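Local coordinates for protein D-alanyl transferase DltD (Enterococcus faecium TX0133A04, PDB 6PFX) that probably transfers D-alanine onto lipoteichoic acid in the D-alanylation pathway of the Gram-positive cell wall, as a membrane-associated member of the DltD family, at residues 170-174 with 175-179; 239-243 with 244-248; 359-362 with 363-367. All blocks are in the same frame, centred on the assembly; numbering follows the deposited sequence.

Contact 1 (170-174 with 175-179); sequences KLPLP and ESLNQ
The carbonyl oxygen of Leu173 takes two backbone N-H groups of the following turn. Leu177 N lies 3.0 Å from Leu173 O in a nearly straight bond (N-H...O 167°), whereas Ser176 N reaches the same Leu173 O at 2.9 Å with a bent and therefore weak geometry. One residue on, Asn178 N bonds to Pro174 O at 2.8 Å. A water closes the polar side: it accepts from Leu173 N and lies 2.7 Å from Ser176 OG. The serine torsion sets this bridge up: with OG beside its own backbone N (chi1 -66°), the hydroxyl lies on the same side as Leu173 CB and shares the water with Leu173 N.

These bonds open the short helix 174-177, with Leu173 at the N-cap position. Proline fits the first turn, where its missing N-H costs no helix bond and its ring fixes phi near the helical value. Leucine at the cap offers no side-chain acceptor, and the water takes up its N-H.

Glu175 runs alongside the ring of Pro174; a bend at chi2 (84°) folds its carboxylate back, and OE1 comes to rest 3.6 Å from Pro174 CD and 3.7 Å from Leu173 CB. On the apolar side, Pro172 CB meets Leu177 CD2 at 3.8 Å, the two side chains crossing obliquely. Pro172 also packs on Ile162 and Ile166 of helix 157-167, while Leu177 leans on Leu130 and Phe131 of helix 123-132. Asn178 OD1 accepts a hydrogen bond from Arg181 NH1.

Contact 2 (239-243 with 244-248); sequences FGLKN and DFYTH
Asp244 OD1 is gripped by two donors, Lys242 NZ and Phe245 N. The ammonium group forms a salt bridge of 2.9 Å between Lys242 NZ and Asp244 OD1, approaching from above the carboxylate plane, 53° out of it. The amide bond from Phe245 N to Asp244 OD1, 2.8 Å long, is strongly bent and weak. The lysine chain runs extended to CE and turns only at chi4 (-65°), which swings NZ onto the carboxylate; nearer the backbone, Lys242 CG already lies 3.3 Å from Asp244 OD1. A water accepts from both Lys242 NZ and Asp244 N, tying the ammonium to the start of the helix.

Lys242 is the N-cap residue of helix 243-250, and the first helical bonds follow: Tyr246 N to Lys242 O at 3.0 Å and Thr247 N to Asn243 O at 2.9 Å. An acidic residue suits this first turn, where its charge probably complements the helix dipole. Asn243 instead turns its amide to the preceding loop, OD1 to Asn236 N and ND2 to Thr235 OG1.

On the apolar side, Leu241 CD1 meets the ring edge of Tyr246 at CD1, 4.1 Å away, and the two side chains cross at about a right angle. Tyr246 CE1 in turn sits at the edge of the Phe239 ring, 4.3 Å from Phe239 CD2. Phe239 packs further against Trp300 and Tyr303, and Phe245 touches Asp345, part of a possible Ser-His-Asp triad.

Contact 3 (359-362 with 363-367); sequences QQIR and PFLEE
Gln359 meets the next turn through its backbone, its carbonyl oxygen lying 3.2 Å from Pro363 CD. Proline has no N-H to return, so the helical bond expected here is missing and helix 351-365 kinks. Gln360 feels the same kink: its carbonyl lies near the proline ring, and the bond from Phe364 N to Gln360 O is stretched to 3.4 Å and weak. Regular bonding resumes at Ile361, whose O receives Leu365 N at 2.9 Å in an almost straight bond (176°). Their branched side chains run side by side on the flank that faces the sheet, Ile361 CG2 against Leu365 CD1 at 3.7 Å.

Arg362 O accepts Glu366 N at 2.9 Å, and its side chain adds a weak i to i+4 salt bridge. A bend at chi3 (57°) brings the guanidinium round until Pro363 CD lies over one face while Glu366 OE2 stands at its edge, in plane. The bond from Arg362 NH1 to Glu366 OE2 is 3.4 Å long, with the two flat groups turned 74° apart. Arginine suits this partly exposed flank, its long chain reaching both Glu366 and, weakly, Asn368 OD1.

Glu367 then leaves the helix with positive phi in a Schellman motif. Ile361 and Leu365 pack down on the parallel sheet, touching Phe42 and Ile40 of strand 39-43, while Phe364 lies against Glu288 and Leu290 of strand 288-293 and Lys97 of strand 97-101.

From the N terminus, the three contacts come in series, none nested in or crossing another, and each is a turn within one continuous run of chain. Contact 1 closes the loop after helix 157-167 at the surface, its centre about 32 Å from the centre of the chain, and joins helices 157-167 and 123-132 to the short helix 174-177. Contact 2, on the opposite side of the chain's centre and centre to centre about 52 Å from contact 1, joins the loop after helix 219-233 to helix 243-250. Contact 3 ties the last turn of helix 351-365 to strands 39-43, 97-101 and 288-293 of the five-stranded parallel sheet, a core consistent with the SGNH-hydrolase clan.

Contact 1 (170-174 with 175-179)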
loop_
_atom_site.group_PDB
_atom_site.type_symbol
_atom_site.label_atom_id
_atom_site.label_comp_id
_atom_site.label_asym_id
_atom_site.label_seq_id
_atom_site.Cartn_x
_atom_site.Cartn_y
_atom_site.Cartn_z
ATOM N N LYS A 170 -14.744 11.656 -22.767
ATOM C CA LYS A 170 -14.151 12.070 -24.026
ATOM C C LYS A 170 -12.643 12.195 -23.890
ATOM O O LYS A 170 -12.127 12.614 -22.849
ATOM C CB LYS A 170 -14.770 13.384 -24.499
ATOM C CG LYS A 170 -16.241 13.234 -24.856
ATOM C CD LYS A 170 -16.827 14.518 -25.427
ATOM C CE LYS A 170 -18.276 14.309 -25.862
ATOM N NZ LYS A 170 -18.904 15.551 -26.398
ATOM N N LEU A 171 -11.951 11.808 -24.926
ATOM C CA LEU A 171 -10.503 11.892 -24.916
ATOM C C LEU A 171 -10.077 13.332 -25.161
ATOM O O LEU A 171 -10.540 13.954 -26.123
ATOM C CB LEU A 171 -9.945 10.982 -25.996
ATOM C CG LEU A 171 -8.448 10.705 -25.950
ATOM C CD1 LEU A 171 -8.032 9.916 -24.725
ATOM C CD2 LEU A 171 -8.077 9.969 -27.230
ATOM N N PRO A 172 -9.228 13.903 -24.307
ATOM C CA PRO A 172 -8.758 15.273 -24.551
ATOM C C PRO A 172 -8.031 15.378 -25.885
ATOM O O PRO A 172 -7.297 14.476 -26.292
ATOM C CB PRO A 172 -7.806 15.534 -23.376
ATOM C CG PRO A 172 -8.285 14.607 -22.296
ATOM C CD PRO A 172 -8.731 13.367 -23.023
ATOM N N LEU A 173 -8.221 16.500 -26.565
ATOM C CA LEU A 173 -7.510 16.709 -27.816
ATOM C C LEU A 173 -6.008 16.859 -27.571
ATOM O O LEU A 173 -5.582 17.373 -26.532
ATOM C CB LEU A 173 -8.021 17.970 -28.501
ATOM C CG LEU A 173 -9.438 17.924 -29.064
ATOM C CD1 LEU A 173 -9.878 19.301 -29.541
ATOM C CD2 LEU A 173 -9.497 16.916 -30.207
ATOM N N PRO A 174 -5.180 16.433 -28.527
ATOM C CA PRO A 174 -3.735 16.669 -28.374
ATOM C C PRO A 174 -3.404 18.131 -28.151
ATOM O O PRO A 174 -2.498 18.453 -27.370
ATOM C CB PRO A 174 -3.148 16.133 -29.690
ATOM C CG PRO A 174 -4.156 15.131 -30.159
ATOM C CD PRO A 174 -5.496 15.638 -29.727
ATOM N N GLU A 175 -4.115 19.034 -28.828
ATOM C CA GLU A 175 -3.837 20.453 -28.666
ATOM C C GLU A 175 -4.170 20.912 -27.254
ATOM O O GLU A 175 -3.540 21.846 -26.740
ATOM C CB GLU A 175 -4.635 21.252 -29.694
ATOM C CG GLU A 175 -4.237 20.995 -31.165
ATOM C CD GLU A 175 -4.892 19.761 -31.810
ATOM O OE1 GLU A 175 -5.511 18.933 -31.105
ATOM O OE2 GLU A 175 -4.781 19.619 -33.049
ATOM N N SER A 176 -5.148 20.260 -26.621
ATOM C CA SER A 176 -5.508 20.569 -25.241
ATOM C C SER A 176 -4.441 20.077 -24.270
ATOM O O SER A 176 -3.979 20.835 -23.407
ATOM C CB SER A 176 -6.864 19.937 -24.922
ATOM O OG SER A 176 -7.897 20.533 -25.693
ATOM N N LEU A 177 -4.038 18.807 -24.389
ATOM C CA LEU A 177 -2.982 18.304 -23.522
ATOM C C LEU A 177 -1.683 19.064 -23.741
ATOM O O LEU A 177 -0.891 19.220 -22.809
ATOM C CB LEU A 177 -2.732 16.818 -23.756
ATOM C CG LEU A 177 -3.922 15.897 -23.518
ATOM C CD1 LEU A 177 -3.544 14.514 -24.004
ATOM C CD2 LEU A 177 -4.299 15.884 -22.061
ATOM N N ASN A 178 -1.433 19.524 -24.968
ATOM C CA ASN A 178 -0.167 20.179 -25.254
ATOM C C ASN A 178 0.037 21.421 -24.405
ATOM O O ASN A 178 1.178 21.869 -24.247
ATOM C CB ASN A 178 -0.091 20.525 -26.736
ATOM C CG ASN A 178 1.259 21.061 -27.132
ATOM O OD1 ASN A 178 2.266 20.354 -27.067
ATOM N ND2 ASN A 178 1.293 22.320 -27.544
ATOM N N GLN A 179 -1.038 21.992 -23.856
ATOM C CA GLN A 179 -0.910 23.149 -22.981
ATOM C C GLN A 179 -0.159 22.814 -21.699
ATOM O O GLN A 179 0.373 23.723 -21.053
ATOM C CB GLN A 179 -2.297 23.697 -22.660
ATOM C CG GLN A 179 -2.283 25.018 -21.934
ATOM C CD GLN A 179 -3.650 25.684 -21.891
ATOM O OE1 GLN A 179 -4.578 25.287 -22.605
ATOM N NE2 GLN A 179 -3.778 26.708 -21.051
HETATM O O HOH W 1 -9.855 18.649 -25.440
#

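Contact 2 (239-243 with 244-248)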
loop_
_atom_site.group_PDB
_atom_site.type_symbol
_atom_site.label_atom_id
_atom_site.label_comp_id
_atom_site.label_asym_id
_atom_site.label_seq_id
_atom_site.Cartn_x
_atom_site.Cartn_y
_atom_site.Cartn_z
ATOM N N PHE A 239 -1.290 -3.419 26.604
ATOM C CA PHE A 239 -1.922 -3.650 25.318
ATOM C C PHE A 239 -1.015 -4.314 24.298
ATOM O O PHE A 239 -1.443 -4.528 23.160
ATOM C CB PHE A 239 -2.430 -2.331 24.722
ATOM C CG PHE A 239 -3.360 -1.586 25.619
ATOM C CD1 PHE A 239 -4.578 -2.121 25.956
ATOM C CD2 PHE A 239 -3.014 -0.342 26.116
ATOM C CE1 PHE A 239 -5.443 -1.426 26.793
ATOM C CE2 PHE A 239 -3.869 0.356 26.943
ATOM C CZ PHE A 239 -5.084 -0.189 27.284
ATOM N N GLY A 240 0.224 -4.620 24.653
ATOM C CA GLY A 240 1.131 -5.190 23.679
ATOM C C GLY A 240 1.679 -4.197 22.683
ATOM O O GLY A 240 2.121 -4.601 21.601
ATOM N N LEU A 241 1.670 -2.907 23.017
ATOM C CA LEU A 241 2.152 -1.862 22.122
ATOM C C LEU A 241 3.628 -1.602 22.389
ATOM O O LEU A 241 4.087 -1.673 23.533
ATOM C CB LEU A 241 1.374 -0.557 22.324
ATOM C CG LEU A 241 -0.141 -0.643 22.191
ATOM C CD1 LEU A 241 -0.821 0.655 22.631
ATOM C CD2 LEU A 241 -0.529 -0.968 20.763
ATOM N N LYS A 242 4.377 -1.309 21.331
ATOM C CA LYS A 242 5.779 -0.960 21.510
ATOM C C LYS A 242 5.887 0.222 22.465
ATOM O O LYS A 242 5.150 1.205 22.330
ATOM C CB LYS A 242 6.390 -0.611 20.156
ATOM C CG LYS A 242 7.874 -0.387 20.207
ATOM C CD LYS A 242 8.513 -0.524 18.831
ATOM C CE LYS A 242 10.009 -0.327 18.914
ATOM N NZ LYS A 242 10.372 1.048 19.332
ATOM N N ASN A 243 6.826 0.131 23.416
ATOM C CA ASN A 243 6.947 1.127 24.479
ATOM C C ASN A 243 6.944 2.565 23.959
ATOM O O ASN A 243 6.190 3.402 24.463
ATOM C CB ASN A 243 8.187 0.844 25.333
ATOM C CG ASN A 243 8.026 -0.391 26.191
ATOM O OD1 ASN A 243 6.983 -1.038 26.170
ATOM N ND2 ASN A 243 9.063 -0.726 26.950
ATOM N N ASP A 244 7.785 2.892 22.968
ATOM C CA ASP A 244 7.870 4.300 22.572
ATOM C C ASP A 244 6.579 4.774 21.911
ATOM O O ASP A 244 6.192 5.936 22.075
ATOM C CB ASP A 244 9.108 4.568 21.710
ATOM C CG ASP A 244 9.077 3.849 20.379
ATOM O OD1 ASP A 244 8.350 2.849 20.253
ATOM O OD2 ASP A 244 9.800 4.279 19.452
ATOM N N PHE A 245 5.883 3.885 21.201
ATOM C CA PHE A 245 4.593 4.239 20.626
ATOM C C PHE A 245 3.590 4.542 21.727
ATOM O O PHE A 245 2.853 5.531 21.662
ATOM C CB PHE A 245 4.090 3.085 19.768
ATOM C CG PHE A 245 2.789 3.364 19.068
ATOM C CD1 PHE A 245 1.580 3.187 19.714
ATOM C CD2 PHE A 245 2.776 3.807 17.758
ATOM C CE1 PHE A 245 0.389 3.431 19.057
ATOM C CE2 PHE A 245 1.587 4.050 17.104
ATOM C CZ PHE A 245 0.398 3.868 17.752
ATOM N N TYR A 246 3.541 3.695 22.750
ATOM C CA TYR A 246 2.613 3.938 23.841
ATOM C C TYR A 246 2.909 5.278 24.506
ATOM O O TYR A 246 2.010 6.108 24.699
ATOM C CB TYR A 246 2.664 2.792 24.856
ATOM C CG TYR A 246 1.707 3.043 26.007
ATOM C CD1 TYR A 246 0.339 2.839 25.852
ATOM C CD2 TYR A 246 2.167 3.523 27.228
ATOM C CE1 TYR A 246 -0.539 3.093 26.873
ATOM C CE2 TYR A 246 1.285 3.775 28.262
ATOM C CZ TYR A 246 -0.066 3.552 28.068
ATOM O OH TYR A 246 -0.992 3.789 29.050
ATOM N N THR A 247 4.182 5.517 24.828
ATOM C CA THR A 247 4.565 6.731 25.540
ATOM C C THR A 247 4.228 7.981 24.738
ATOM O O THR A 247 3.663 8.939 25.278
ATOM C CB THR A 247 6.054 6.670 25.869
ATOM O OG1 THR A 247 6.299 5.546 26.726
ATOM C CG2 THR A 247 6.505 7.934 26.578
ATOM N N HIS A 248 4.550 7.987 23.443
ATOM C CA HIS A 248 4.429 9.201 22.647
ATOM C C HIS A 248 3.052 9.393 22.031
ATOM O O HIS A 248 2.674 10.536 21.755
ATOM C CB HIS A 248 5.483 9.212 21.534
ATOM C CG HIS A 248 6.891 9.235 22.040
ATOM N ND1 HIS A 248 7.973 8.899 21.256
ATOM C CD2 HIS A 248 7.393 9.558 23.256
ATOM C CE1 HIS A 248 9.081 9.012 21.967
ATOM N NE2 HIS A 248 8.757 9.407 23.185
HETATM O O HOH W 2 10.154 1.315 22.306
#

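Contact 3 (359-362 with 363-367)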
loop_
_atom_site.group_PDB
_atom_site.type_symbol
_atom_site.label_atom_id
_atom_site.label_comp_id
_atom_site.label_asym_id
_atom_site.label_seq_id
_atom_site.Cartn_x
_atom_site.Cartn_y
_atom_site.Cartn_z
ATOM N N GLN A 359 6.114 -16.147 5.376
ATOM C CA GLN A 359 5.761 -17.513 5.001
ATOM C C GLN A 359 4.993 -17.563 3.689
ATOM O O GLN A 359 4.905 -18.628 3.066
ATOM C CB GLN A 359 4.964 -18.181 6.114
ATOM C CG GLN A 359 5.640 -18.097 7.488
ATOM C CD GLN A 359 7.123 -18.420 7.480
ATOM O OE1 GLN A 359 7.530 -19.509 7.079
ATOM N NE2 GLN A 359 7.948 -17.461 7.902
ATOM N N GLN A 360 4.388 -16.457 3.286
ATOM C CA GLN A 360 3.742 -16.383 1.988
ATOM C C GLN A 360 4.535 -15.552 0.999
ATOM O O GLN A 360 4.524 -15.871 -0.189
ATOM C CB GLN A 360 2.297 -15.894 2.141
ATOM C CG GLN A 360 1.487 -16.905 2.994
ATOM C CD GLN A 360 0.031 -16.549 3.157
ATOM O OE1 GLN A 360 -0.683 -16.305 2.177
ATOM N NE2 GLN A 360 -0.430 -16.529 4.407
ATOM N N ILE A 361 5.270 -14.533 1.459
ATOM C CA ILE A 361 6.093 -13.744 0.546
ATOM C C ILE A 361 7.201 -14.600 -0.051
ATOM O O ILE A 361 7.452 -14.563 -1.262
ATOM C CB ILE A 361 6.696 -12.517 1.262
ATOM C CG1 ILE A 361 5.618 -11.487 1.600
ATOM C CG2 ILE A 361 7.863 -11.927 0.434
ATOM C CD1 ILE A 361 6.084 -10.473 2.667
ATOM N N ARG A 362 7.909 -15.350 0.798
ATOM C CA ARG A 362 9.081 -16.096 0.356
ATOM C C ARG A 362 8.748 -17.115 -0.722
ATOM O O ARG A 362 9.370 -17.059 -1.799
ATOM C CB ARG A 362 9.780 -16.751 1.563
ATOM C CG ARG A 362 11.130 -17.420 1.241
ATOM C CD ARG A 362 11.590 -18.349 2.368
ATOM N NE ARG A 362 10.584 -19.370 2.644
ATOM C CZ ARG A 362 10.299 -20.390 1.837
ATOM N NH1 ARG A 362 10.950 -20.544 0.688
ATOM N NH2 ARG A 362 9.360 -21.259 2.184
ATOM N N PRO A 363 7.800 -18.036 -0.548
ATOM C CA PRO A 363 7.557 -19.002 -1.632
ATOM C C PRO A 363 7.018 -18.366 -2.912
ATOM O O PRO A 363 7.281 -18.880 -4.009
ATOM C CB PRO A 363 6.577 -19.997 -1.009
ATOM C CG PRO A 363 5.874 -19.199 0.057
ATOM C CD PRO A 363 6.927 -18.282 0.616
ATOM N N PHE A 364 6.296 -17.246 -2.803
ATOM C CA PHE A 364 5.832 -16.507 -3.977
ATOM C C PHE A 364 7.008 -15.959 -4.768
ATOM O O PHE A 364 7.178 -16.268 -5.950
ATOM C CB PHE A 364 4.917 -15.367 -3.508
ATOM C CG PHE A 364 4.417 -14.442 -4.600
ATOM C CD1 PHE A 364 3.891 -14.933 -5.782
ATOM C CD2 PHE A 364 4.435 -13.069 -4.404
ATOM C CE1 PHE A 364 3.409 -14.056 -6.781
ATOM C CE2 PHE A 364 3.938 -12.201 -5.354
ATOM C CZ PHE A 364 3.440 -12.694 -6.565
ATOM N N LEU A 365 7.836 -15.136 -4.123
ATOM C CA LEU A 365 8.917 -14.450 -4.819
ATOM C C LEU A 365 10.058 -15.399 -5.203
ATOM O O LEU A 365 10.765 -15.138 -6.184
ATOM C CB LEU A 365 9.424 -13.276 -3.969
ATOM C CG LEU A 365 8.406 -12.170 -3.665
ATOM C CD1 LEU A 365 9.053 -10.971 -2.948
ATOM C CD2 LEU A 365 7.747 -11.698 -4.952
ATOM N N GLU A 366 10.267 -16.488 -4.457
ATOM C CA GLU A 366 11.303 -17.470 -4.797
ATOM C C GLU A 366 10.788 -18.592 -5.695
ATOM O O GLU A 366 11.566 -19.482 -6.065
ATOM C CB GLU A 366 11.928 -18.073 -3.530
ATOM C CG GLU A 366 12.647 -17.042 -2.669
ATOM C CD GLU A 366 13.554 -17.665 -1.609
ATOM O OE1 GLU A 366 14.603 -17.061 -1.290
ATOM O OE2 GLU A 366 13.227 -18.765 -1.109
ATOM N N GLU A 367 9.497 -18.569 -6.038
ATOM C CA GLU A 367 8.882 -19.536 -6.953
ATOM C C GLU A 367 9.023 -20.988 -6.485
ATOM O O GLU A 367 9.213 -21.903 -7.285
ATOM C CB GLU A 367 9.354 -19.304 -8.397
ATOM C CG GLU A 367 9.038 -17.879 -8.872
ATOM C CD GLU A 367 9.030 -17.723 -10.386
ATOM O OE1 GLU A 367 8.853 -18.731 -11.103
ATOM O OE2 GLU A 367 9.200 -16.580 -10.859
#